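Local coordinates for protein 2-oxoglutarate carboxylase small subunit (Hydrogenobacter thermophilus, PDB 7KCT) that is the small subunit of a carboxylase, an ATP-grasp protein of the biotin carboxylase family, modelled with adenosine-5'-diphosphate, bicarbonate and magnesium ion bound, at residues 163-168 against 187-192; 178-183 against 208-213. All coordinates share one frame; numbering follows the deposited sequence.

Contact 1. Residues 163-168 against 187-192; sequences VLLKAS and RNYENA. With ADP (adenosine-5'-diphosphate), chain C.
Strand 163-167 and helix 182-200 come nearest at Leu165 and Tyr189, whose CA atoms lie 7.1 Å apart. This is a helix packed on one face of the small three-stranded antiparallel sheet in an ATP-grasp domain. The strand is the middle one of the sheet. No hydrogen bond crosses between the segments, and the contact is small and mostly apolar.

Leu165 carries it. Its CB points toward the helix. Its chi1 (-58°) puts CG anti to the carbonyl carbon, and chi2 (170°) then extends CD1 to the helix backbone between Asn188 and Tyr189. Leu165 CD1 is 3.5 Å from Tyr189 N. Leu165 CD1 also reaches Asn188 CB at 4.0 Å and Tyr189 CB at 4.1 Å. The ring of Tyr189 lies obliquely to that methyl, and its side chain also touches Leu146 and Leu205. Ala192, one turn on, also turns its CB toward the strand, and both it and Tyr189 touch Leu205 of the neighbouring strand.

Lys166, next after Leu165, points away from the helix; the end of its chain reaches adenosine-5'-diphosphate. The chain bends at chi3 (73°), and its NZ joins base and phosphate. Lys166 NZ hydrogen-bonds ADP N7 at 2.9 Å and forms a salt bridge with Glu208, so this buried ammonium group has several partners. One strand thus serves the hydrophobic core with Leu165 and the nucleotide with its neighbours. Leu164 CD2 sits above the adenine plane, 3.3 Å from ADP C5, and Lys166 NZ hydrogen-bonds ADP O2A at 2.7 Å.

Contact 2. Residues 178-183 against 208-213; sequences ICRNEE and EKYIEN. With ADP (adenosine-5'-diphosphate), chain C.
Ile178 and Tyr210 are the nearest backbone pair, with CA atoms 7.1 Å apart. They belong to the adenine side of an ATP-grasp domain, where residues 208-213 lead out of strand 205-209 along the base. Strands 176-179 and 205-209 are the two edges of one antiparallel sheet, and strand 163-167 runs between them. The two side chains touch across that middle strand, and Leu164 packs on both.

Ile178 turns toward Tyr210. Its CG2 lies over one face of the ring, while CD1 approaches Tyr210 CE1 at 3.8 Å and CG1 also touches the ring. Tyr210 has CG anti to its own backbone N (chi1 180°), which carries the ring out to meet the isoleucine. Cys179 faces the opposite way, onto Leu185 and Asn188 of helix 182-200.

Arg180 follows, with its chain extended from CG to NE. The guanidinium grips the Glu212 carboxylate end-on in a two-bond salt bridge. Arg180 NH1 to Glu212 OE1 is 2.7 Å and nearly straight, at 171°. Arg180 NH2 to Glu212 OE2 is also 2.7 Å. Both oxygens use their syn lone pairs, and the guanidinium and carboxylate planes are 23° apart, nearly coplanar. The paired bonds restrain the rotation of both groups; Arg180 and Glu212 also touch a crystal neighbour, which may contribute. Arg447 packs beside Arg180 and makes a weak, long ion pair with Glu212. Asn181 is the N-cap of helix 182-200, with OD1 bonded to Glu184 N.

Residues 208-213 hold the adenine. ADP N6 donates to Glu208 OE2 at 2.7 Å and to Lys209 O at 3.1 Å. Tyr210 CE1 touches ADP C2 at 3.4 Å. Ile211 N donates to ADP N1 at 3.1 Å.

Overall arrangement
Followed from its N-terminal side, this part of the chain passes through strand 163-167, turns back along strand 176-179, enters helix 182-200 and returns on strand 205-209. Contact 1 closes the first loop, which takes in strand 176-179. Contact 2 opens inside that loop and closes later, after the helix, so the two cross. Their centres are 10 Å apart. The sheet joins them directly: Leu164 N to Glu208 O and Cys179 N to Val163 O are probable backbone hydrogen bonds. Contact 1 ties the middle strand to the helix. Contact 2 links the two edge strands where they run out. Both reach the same bound adenosine-5'-diphosphate.

Contact 1. Residues 163-168 against 187-192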
ATOM      1  N   VAL A 163     -32.514  17.531  22.395  1.00 36.21           N
ATOM      2  CA  VAL A 163     -31.270  18.277  22.550  1.00 39.46           C
ATOM      3  C   VAL A 163     -30.189  17.308  23.015  1.00 43.60           C
ATOM      4  O   VAL A 163     -30.469  16.177  23.425  1.00 41.16           O
ATOM      5  CB  VAL A 163     -31.378  19.443  23.558  1.00 35.59           C
ATOM      6  CG1 VAL A 163     -32.474  20.395  23.167  1.00 44.51           C
ATOM      7  CG2 VAL A 163     -31.578  18.925  24.979  1.00 39.15           C
ATOM      8  N   LEU A 164     -28.949  17.792  22.975  1.00 36.17           N
ATOM      9  CA  LEU A 164     -27.754  17.027  23.316  1.00 37.10           C
ATOM     10  C   LEU A 164     -26.936  17.803  24.345  1.00 43.19           C
ATOM     11  O   LEU A 164     -26.606  18.972  24.122  1.00 39.13           O
ATOM     12  CB  LEU A 164     -26.912  16.788  22.069  1.00 43.35           C
ATOM     13  CG  LEU A 164     -25.801  15.756  22.093  1.00 45.55           C
ATOM     14  CD1 LEU A 164     -26.402  14.400  22.346  1.00 48.34           C
ATOM     15  CD2 LEU A 164     -25.156  15.792  20.781  1.00 39.13           C
ATOM     16  N   LEU A 165     -26.630  17.173  25.473  1.00 35.85           N
ATOM     17  CA  LEU A 165     -25.609  17.686  26.367  1.00 38.68           C
ATOM     18  C   LEU A 165     -24.220  17.185  25.934  1.00 47.45           C
ATOM     19  O   LEU A 165     -24.058  16.040  25.487  1.00 37.65           O
ATOM     20  CB  LEU A 165     -25.918  17.262  27.793  1.00 35.52           C
ATOM     21  CG  LEU A 165     -27.248  17.683  28.387  1.00 43.48           C
ATOM     22  CD1 LEU A 165     -27.425  16.938  29.692  1.00 47.89           C
ATOM     23  CD2 LEU A 165     -27.231  19.196  28.579  1.00 48.95           C
ATOM     24  N   LYS A 166     -23.224  18.062  26.033  1.00 44.11           N
ATOM     25  CA  LYS A 166     -21.845  17.720  25.689  1.00 40.49           C
ATOM     26  C   LYS A 166     -20.890  18.345  26.700  1.00 50.05           C
ATOM     27  O   LYS A 166     -21.090  19.490  27.124  1.00 42.23           O
ATOM     28  CB  LYS A 166     -21.487  18.218  24.300  1.00 36.64           C
ATOM     29  CG  LYS A 166     -22.481  17.798  23.246  1.00 45.32           C
ATOM     30  CD  LYS A 166     -22.280  18.438  21.876  1.00 38.85           C
ATOM     31  CE  LYS A 166     -21.087  17.897  21.141  1.00 41.48           C
ATOM     32  NZ  LYS A 166     -21.057  18.286  19.694  1.00 32.30           N
ATOM     33  N   ALA A 167     -19.836  17.599  27.057  1.00 39.20           N
ATOM     34  CA  ALA A 167     -18.735  18.156  27.829  1.00 45.06           C
ATOM     35  C   ALA A 167     -17.997  19.179  26.979  1.00 39.49           C
ATOM     36  O   ALA A 167     -17.536  18.852  25.882  1.00 37.15           O
ATOM     37  CB  ALA A 167     -17.794  17.037  28.270  1.00 55.79           C
ATOM     38  N   SER A 168     -17.869  20.421  27.479  1.00 41.03           N
ATOM     39  CA  SER A 168     -17.181  21.429  26.680  1.00 40.94           C
ATOM     40  C   SER A 168     -15.683  21.143  26.600  1.00 40.42           C
ATOM     41  O   SER A 168     -15.011  21.581  25.660  1.00 31.58           O
ATOM     42  CB  SER A 168     -17.428  22.839  27.229  1.00 47.08           C
ATOM     43  OG  SER A 168     -17.219  23.787  26.186  1.00 46.59           O
ATOM     44  N   ARG A 187     -31.793  13.998  34.482  1.00 57.34           N
ATOM     45  CA  ARG A 187     -30.969  12.835  34.769  1.00 57.68           C
ATOM     46  C   ARG A 187     -29.625  12.954  34.104  1.00 56.47           C
ATOM     47  O   ARG A 187     -28.586  12.787  34.739  1.00 54.97           O
ATOM     48  CB  ARG A 187     -31.630  11.545  34.309  1.00 61.06           C
ATOM     49  CG  ARG A 187     -30.913  10.290  34.827  1.00 70.69           C
ATOM     50  CD  ARG A 187     -31.640   8.943  34.631  1.00 75.57           C
ATOM     51  NE  ARG A 187     -32.827   9.017  33.746  1.00 79.77           N
ATOM     52  CZ  ARG A 187     -34.116   9.163  34.157  1.00 81.80           C
ATOM     53  NH1 ARG A 187     -34.422   9.251  35.432  1.00 82.90           N
ATOM     54  NH2 ARG A 187     -35.072   9.284  33.207  1.00 73.33           N
ATOM     55  N   ASN A 188     -29.629  13.225  32.798  1.00 54.33           N
ATOM     56  CA  ASN A 188     -28.398  13.158  32.033  1.00 51.77           C
ATOM     57  C   ASN A 188     -27.413  14.259  32.406  1.00 60.31           C
ATOM     58  O   ASN A 188     -26.199  14.071  32.244  1.00 53.87           O
ATOM     59  CB  ASN A 188     -28.696  13.230  30.540  1.00 52.72           C
ATOM     60  CG  ASN A 188     -29.270  11.945  29.984  1.00 54.51           C
ATOM     61  OD1 ASN A 188     -29.105  10.885  30.572  1.00 58.52           O
ATOM     62  ND2 ASN A 188     -29.974  12.045  28.853  1.00 51.80           N
ATOM     63  N   TYR A 189     -27.896  15.425  32.848  1.00 58.70           N
ATOM     64  CA  TYR A 189     -26.977  16.496  33.244  1.00 57.40           C
ATOM     65  C   TYR A 189     -25.972  16.034  34.295  1.00 56.76           C
ATOM     66  O   TYR A 189     -24.763  16.067  34.045  1.00 63.51           O
ATOM     67  CB  TYR A 189     -27.777  17.707  33.733  1.00 55.02           C
ATOM     68  CG  TYR A 189     -26.921  18.923  34.004  1.00 56.61           C
ATOM     69  CD1 TYR A 189     -26.570  19.814  32.996  1.00 59.54           C
ATOM     70  CD2 TYR A 189     -26.460  19.179  35.289  1.00 59.96           C
ATOM     71  CE1 TYR A 189     -25.781  20.931  33.271  1.00 64.44           C
ATOM     72  CE2 TYR A 189     -25.679  20.289  35.576  1.00 63.70           C
ATOM     73  CZ  TYR A 189     -25.336  21.161  34.568  1.00 64.38           C
ATOM     74  OH  TYR A 189     -24.558  22.266  34.858  1.00 60.68           O
ATOM     75  N   GLU A 190     -26.467  15.508  35.443  1.00 59.86           N
ATOM     76  CA  GLU A 190     -25.597  15.059  36.543  1.00 64.22           C
ATOM     77  C   GLU A 190     -24.644  13.982  36.054  1.00 64.37           C
ATOM     78  O   GLU A 190     -23.450  13.963  36.403  1.00 65.27           O
ATOM     79  CB  GLU A 190     -26.411  14.457  37.688  1.00 61.05           C
ATOM     80  N   ASN A 191     -25.146  13.091  35.200  1.00 62.95           N
ATOM     81  CA  ASN A 191     -24.335  11.951  34.754  1.00 62.78           C
ATOM     82  C   ASN A 191     -23.272  12.373  33.755  1.00 65.36           C
ATOM     83  O   ASN A 191     -22.137  11.881  33.818  1.00 63.89           O
ATOM     84  CB  ASN A 191     -25.181  10.826  34.134  1.00 64.03           C
ATOM     85  CG  ASN A 191     -26.195  10.248  35.112  1.00 67.80           C
ATOM     86  OD1 ASN A 191     -26.284  10.683  36.268  1.00 61.54           O
ATOM     87  ND2 ASN A 191     -27.017   9.312  34.632  1.00 70.63           N
ATOM     88  N   ALA A 192     -23.600  13.304  32.850  1.00 61.48           N
ATOM     89  CA  ALA A 192     -22.585  13.802  31.933  1.00 62.25           C
ATOM     90  C   ALA A 192     -21.637  14.776  32.626  1.00 56.99           C
ATOM     91  O   ALA A 192     -20.482  14.901  32.213  1.00 53.55           O
ATOM     92  CB  ALA A 192     -23.228  14.500  30.739  1.00 56.72           C
TER
HETATM   93  PB  ADP C 501     -15.838  14.355  20.616  1.00 42.35           P
HETATM   94  O1B ADP C 501     -15.897  13.338  21.702  1.00 48.07           O
HETATM   95  O2B ADP C 501     -15.608  14.091  19.150  1.00 36.11           O
HETATM   96  O3B ADP C 501     -15.253  15.689  21.036  1.00 55.96           O
HETATM   97  PA  ADP C 501     -17.882  15.652  19.187  1.00 40.42           P
HETATM   98  O1A ADP C 501     -17.210  15.661  17.861  1.00 34.39           O
HETATM   99  O2A ADP C 501     -18.710  16.873  19.556  1.00 45.82           O
HETATM  100  O3A ADP C 501     -17.571  14.931  20.541  1.00 43.42           O
HETATM  101  O5' ADP C 501     -19.374  14.667  18.616  1.00 42.27           O
HETATM  102  C5' ADP C 501     -19.290  13.228  18.926  1.00 44.81           C
HETATM  103  C4' ADP C 501     -20.192  12.606  17.935  1.00 37.70           C
HETATM  104  O4' ADP C 501     -21.503  12.793  18.516  1.00 37.83           O
HETATM  105  C3' ADP C 501     -20.174  13.292  16.621  1.00 41.56           C
HETATM  106  O3' ADP C 501     -19.325  12.596  15.701  1.00 43.70           O
HETATM  107  C2' ADP C 501     -21.613  13.001  16.202  1.00 40.95           C
HETATM  108  O2' ADP C 501     -21.812  11.578  15.850  1.00 40.73           O
HETATM  109  C1' ADP C 501     -22.399  13.162  17.472  1.00 36.34           C
HETATM  110  N9  ADP C 501     -22.876  14.555  17.645  1.00 38.19           N
HETATM  111  C8  ADP C 501     -22.195  15.678  18.135  1.00 33.33           C
HETATM  112  N7  ADP C 501     -23.004  16.770  18.162  1.00 38.58           N
HETATM  113  C5  ADP C 501     -24.222  16.332  17.640  1.00 41.28           C
HETATM  114  C6  ADP C 501     -25.457  16.991  17.408  1.00 40.53           C
HETATM  115  N6  ADP C 501     -25.584  18.313  17.696  1.00 34.82           N
HETATM  116  N1  ADP C 501     -26.508  16.337  16.853  1.00 32.15           N
HETATM  117  C2  ADP C 501     -26.288  15.021  16.612  1.00 38.26           C
HETATM  118  N3  ADP C 501     -25.191  14.266  16.791  1.00 33.62           N
HETATM  119  C4  ADP C 501     -24.156  14.966  17.320  1.00 37.64           C

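Contact 2. Residues 178-183 against 208-213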
ATOM      1  N   ILE A 178     -27.974  12.256  24.784  1.00 44.93           N
ATOM      2  CA  ILE A 178     -29.197  12.701  24.118  1.00 45.36           C
ATOM      3  C   ILE A 178     -30.315  12.843  25.139  1.00 43.93           C
ATOM      4  O   ILE A 178     -30.494  11.965  25.981  1.00 42.94           O
ATOM      5  CB  ILE A 178     -29.598  11.707  23.014  1.00 42.98           C
ATOM      6  CG1 ILE A 178     -28.505  11.643  21.947  1.00 46.00           C
ATOM      7  CG2 ILE A 178     -30.920  12.099  22.387  1.00 45.34           C
ATOM      8  CD1 ILE A 178     -28.541  10.355  21.083  1.00 46.67           C
ATOM      9  N   CYS A 179     -31.108  13.917  25.053  1.00 42.49           N
ATOM     10  CA  CYS A 179     -32.209  14.149  25.998  1.00 43.90           C
ATOM     11  C   CYS A 179     -33.451  14.517  25.200  1.00 42.72           C
ATOM     12  O   CYS A 179     -33.453  15.532  24.499  1.00 44.06           O
ATOM     13  CB  CYS A 179     -31.868  15.250  27.017  1.00 49.12           C
ATOM     14  SG  CYS A 179     -30.186  15.202  27.737  1.00 46.85           S
ATOM     15  N   ARG A 180     -34.493  13.693  25.284  1.00 42.51           N
ATOM     16  CA  ARG A 180     -35.687  13.871  24.464  1.00 43.67           C
ATOM     17  C   ARG A 180     -36.855  14.483  25.233  1.00 45.63           C
ATOM     18  O   ARG A 180     -37.888  14.791  24.634  1.00 46.72           O
ATOM     19  CB  ARG A 180     -36.079  12.529  23.843  1.00 42.54           C
ATOM     20  CG  ARG A 180     -35.022  12.066  22.805  1.00 50.31           C
ATOM     21  CD  ARG A 180     -35.445  10.864  22.027  1.00 43.08           C
ATOM     22  NE  ARG A 180     -34.382  10.305  21.198  1.00 39.94           N
ATOM     23  CZ  ARG A 180     -34.152  10.668  19.953  1.00 35.51           C
ATOM     24  NH1 ARG A 180     -34.900  11.604  19.392  1.00 39.22           N
ATOM     25  NH2 ARG A 180     -33.185  10.082  19.267  1.00 45.53           N
ATOM     26  N   ASN A 181     -36.685  14.721  26.524  1.00 47.10           N
ATOM     27  CA  ASN A 181     -37.675  15.410  27.335  1.00 50.55           C
ATOM     28  C   ASN A 181     -36.962  15.914  28.577  1.00 52.64           C
ATOM     29  O   ASN A 181     -35.799  15.574  28.827  1.00 47.09           O
ATOM     30  CB  ASN A 181     -38.839  14.491  27.709  1.00 51.97           C
ATOM     31  CG  ASN A 181     -38.378  13.233  28.384  1.00 51.02           C
ATOM     32  OD1 ASN A 181     -37.753  13.264  29.446  1.00 47.90           O
ATOM     33  ND2 ASN A 181     -38.662  12.102  27.751  1.00 50.37           N
ATOM     34  N   GLU A 182     -37.693  16.709  29.372  1.00 54.82           N
ATOM     35  CA  GLU A 182     -37.089  17.336  30.538  1.00 51.67           C
ATOM     36  C   GLU A 182     -36.705  16.300  31.578  1.00 52.73           C
ATOM     37  O   GLU A 182     -35.738  16.493  32.325  1.00 51.06           O
ATOM     38  CB  GLU A 182     -38.041  18.369  31.147  1.00 51.02           C
ATOM     39  CG  GLU A 182     -37.340  19.212  32.185  1.00 53.04           C
ATOM     40  CD  GLU A 182     -38.057  20.488  32.541  1.00 56.80           C
ATOM     41  OE1 GLU A 182     -38.469  20.617  33.707  1.00 69.69           O
ATOM     42  OE2 GLU A 182     -38.161  21.393  31.681  1.00 62.56           O
ATOM     43  N   GLU A 183     -37.441  15.196  31.650  1.00 58.16           N
ATOM     44  CA  GLU A 183     -37.063  14.143  32.588  1.00 59.81           C
ATOM     45  C   GLU A 183     -35.678  13.594  32.255  1.00 56.06           C
ATOM     46  O   GLU A 183     -34.867  13.358  33.158  1.00 54.47           O
ATOM     47  CB  GLU A 183     -38.124  13.031  32.585  1.00 58.08           C
ATOM     48  N   GLU A 208     -26.848  21.620  22.863  1.00 27.43           N
ATOM     49  CA  GLU A 208     -27.203  21.994  21.515  1.00 37.70           C
ATOM     50  C   GLU A 208     -28.354  21.143  20.987  1.00 34.37           C
ATOM     51  O   GLU A 208     -28.737  20.141  21.570  1.00 37.50           O
ATOM     52  CB  GLU A 208     -25.984  21.928  20.569  1.00 43.51           C
ATOM     53  CG  GLU A 208     -25.206  20.637  20.528  1.00 43.18           C
ATOM     54  CD  GLU A 208     -23.954  20.744  19.617  1.00 49.22           C
ATOM     55  OE1 GLU A 208     -23.253  21.784  19.665  1.00 48.14           O
ATOM     56  OE2 GLU A 208     -23.647  19.788  18.873  1.00 44.66           O
ATOM     57  N   LYS A 209     -28.938  21.623  19.900  1.00 36.37           N
ATOM     58  CA  LYS A 209     -30.013  20.916  19.233  1.00 39.13           C
ATOM     59  C   LYS A 209     -29.502  19.547  18.830  1.00 41.53           C
ATOM     60  O   LYS A 209     -28.432  19.427  18.222  1.00 34.34           O
ATOM     61  CB  LYS A 209     -30.456  21.697  18.006  1.00 34.52           C
ATOM     62  CG  LYS A 209     -31.540  21.045  17.181  1.00 41.86           C
ATOM     63  CD  LYS A 209     -32.831  20.969  17.957  1.00 43.24           C
ATOM     64  CE  LYS A 209     -33.682  19.803  17.483  1.00 51.71           C
ATOM     65  NZ  LYS A 209     -34.721  19.474  18.480  1.00 49.34           N
ATOM     66  N   TYR A 210     -30.229  18.509  19.205  1.00 36.83           N
ATOM     67  CA  TYR A 210     -29.887  17.198  18.677  1.00 36.89           C
ATOM     68  C   TYR A 210     -30.380  17.088  17.241  1.00 36.80           C
ATOM     69  O   TYR A 210     -31.596  17.133  16.990  1.00 41.73           O
ATOM     70  CB  TYR A 210     -30.476  16.078  19.505  1.00 34.64           C
ATOM     71  CG  TYR A 210     -30.090  14.748  18.903  1.00 39.50           C
ATOM     72  CD1 TYR A 210     -28.771  14.269  19.001  1.00 40.55           C
ATOM     73  CD2 TYR A 210     -31.014  13.987  18.195  1.00 40.98           C
ATOM     74  CE1 TYR A 210     -28.398  13.029  18.441  1.00 40.47           C
ATOM     75  CE2 TYR A 210     -30.659  12.747  17.639  1.00 44.59           C
ATOM     76  CZ  TYR A 210     -29.351  12.276  17.764  1.00 46.66           C
ATOM     77  OH  TYR A 210     -29.050  11.061  17.186  1.00 43.89           O
ATOM     78  N   ILE A 211     -29.458  16.924  16.296  1.00 34.32           N
ATOM     79  CA  ILE A 211     -29.814  16.752  14.891  1.00 36.42           C
ATOM     80  C   ILE A 211     -30.068  15.265  14.640  1.00 42.01           C
ATOM     81  O   ILE A 211     -29.136  14.459  14.670  1.00 36.57           O
ATOM     82  CB  ILE A 211     -28.732  17.288  13.942  1.00 33.66           C
ATOM     83  CG1 ILE A 211     -28.354  18.741  14.284  1.00 37.51           C
ATOM     84  CG2 ILE A 211     -29.190  17.113  12.517  1.00 40.51           C
ATOM     85  CD1 ILE A 211     -29.471  19.741  14.065  1.00 50.68           C
ATOM     86  N   GLU A 212     -31.322  14.904  14.342  1.00 35.34           N
ATOM     87  CA  GLU A 212     -31.712  13.498  14.198  1.00 39.29           C
ATOM     88  C   GLU A 212     -31.210  12.956  12.857  1.00 42.88           C
ATOM     89  O   GLU A 212     -31.237  13.644  11.831  1.00 47.78           O
ATOM     90  CB  GLU A 212     -33.245  13.348  14.299  1.00 43.21           C
ATOM     91  CG  GLU A 212     -33.770  11.960  14.679  1.00 43.43           C
ATOM     92  CD  GLU A 212     -33.781  11.724  16.178  1.00 44.58           C
ATOM     93  OE1 GLU A 212     -34.319  12.578  16.918  1.00 43.93           O
ATOM     94  OE2 GLU A 212     -33.286  10.663  16.616  1.00 44.58           O
ATOM     95  N   ASN A 213     -30.726  11.729  12.873  1.00 39.47           N
ATOM     96  CA  ASN A 213     -30.192  11.145  11.645  1.00 42.16           C
ATOM     97  C   ASN A 213     -29.090  11.955  10.962  1.00 38.71           C
ATOM     98  O   ASN A 213     -29.108  12.127   9.738  1.00 32.57           O
ATOM     99  CB  ASN A 213     -31.320  10.937  10.644  1.00 40.10           C
ATOM    100  CG  ASN A 213     -32.502  10.214  11.249  1.00 44.10           C
ATOM    101  OD1 ASN A 213     -32.367   9.127  11.817  1.00 36.58           O
ATOM    102  ND2 ASN A 213     -33.660  10.857  11.192  1.00 42.80           N
TER
HETATM  103  PB  ADP C 501     -15.838  14.355  20.616  1.00 42.35           P
HETATM  104  O1B ADP C 501     -15.897  13.338  21.702  1.00 48.07           O
HETATM  105  O2B ADP C 501     -15.608  14.091  19.150  1.00 36.11           O
HETATM  106  O3B ADP C 501     -15.253  15.689  21.036  1.00 55.96           O
HETATM  107  PA  ADP C 501     -17.882  15.652  19.187  1.00 40.42           P
HETATM  108  O1A ADP C 501     -17.210  15.661  17.861  1.00 34.39           O
HETATM  109  O2A ADP C 501     -18.710  16.873  19.556  1.00 45.82           O
HETATM  110  O3A ADP C 501     -17.571  14.931  20.541  1.00 43.42           O
HETATM  111  O5' ADP C 501     -19.374  14.667  18.616  1.00 42.27           O
HETATM  112  C5' ADP C 501     -19.290  13.228  18.926  1.00 44.81           C
HETATM  113  C4' ADP C 501     -20.192  12.606  17.935  1.00 37.70           C
HETATM  114  O4' ADP C 501     -21.503  12.793  18.516  1.00 37.83           O
HETATM  115  C3' ADP C 501     -20.174  13.292  16.621  1.00 41.56           C
HETATM  116  O3' ADP C 501     -19.325  12.596  15.701  1.00 43.70           O
HETATM  117  C2' ADP C 501     -21.613  13.001  16.202  1.00 40.95           C
HETATM  118  O2' ADP C 501     -21.812  11.578  15.850  1.00 40.73           O
HETATM  119  C1' ADP C 501     -22.399  13.162  17.472  1.00 36.34           C
HETATM  120  N9  ADP C 501     -22.876  14.555  17.645  1.00 38.19           N
HETATM  121  C8  ADP C 501     -22.195  15.678  18.135  1.00 33.33           C
HETATM  122  N7  ADP C 501     -23.004  16.770  18.162  1.00 38.58           N
HETATM  123  C5  ADP C 501     -24.222  16.332  17.640  1.00 41.28           C
HETATM  124  C6  ADP C 501     -25.457  16.991  17.408  1.00 40.53           C
HETATM  125  N6  ADP C 501     -25.584  18.313  17.696  1.00 34.82           N
HETATM  126  N1  ADP C 501     -26.508  16.337  16.853  1.00 32.15           N
HETATM  127  C2  ADP C 501     -26.288  15.021  16.612  1.00 38.26           C
HETATM  128  N3  ADP C 501     -25.191  14.266  16.791  1.00 33.62           N
HETATM  129  C4  ADP C 501     -24.156  14.966  17.320  1.00 37.64           C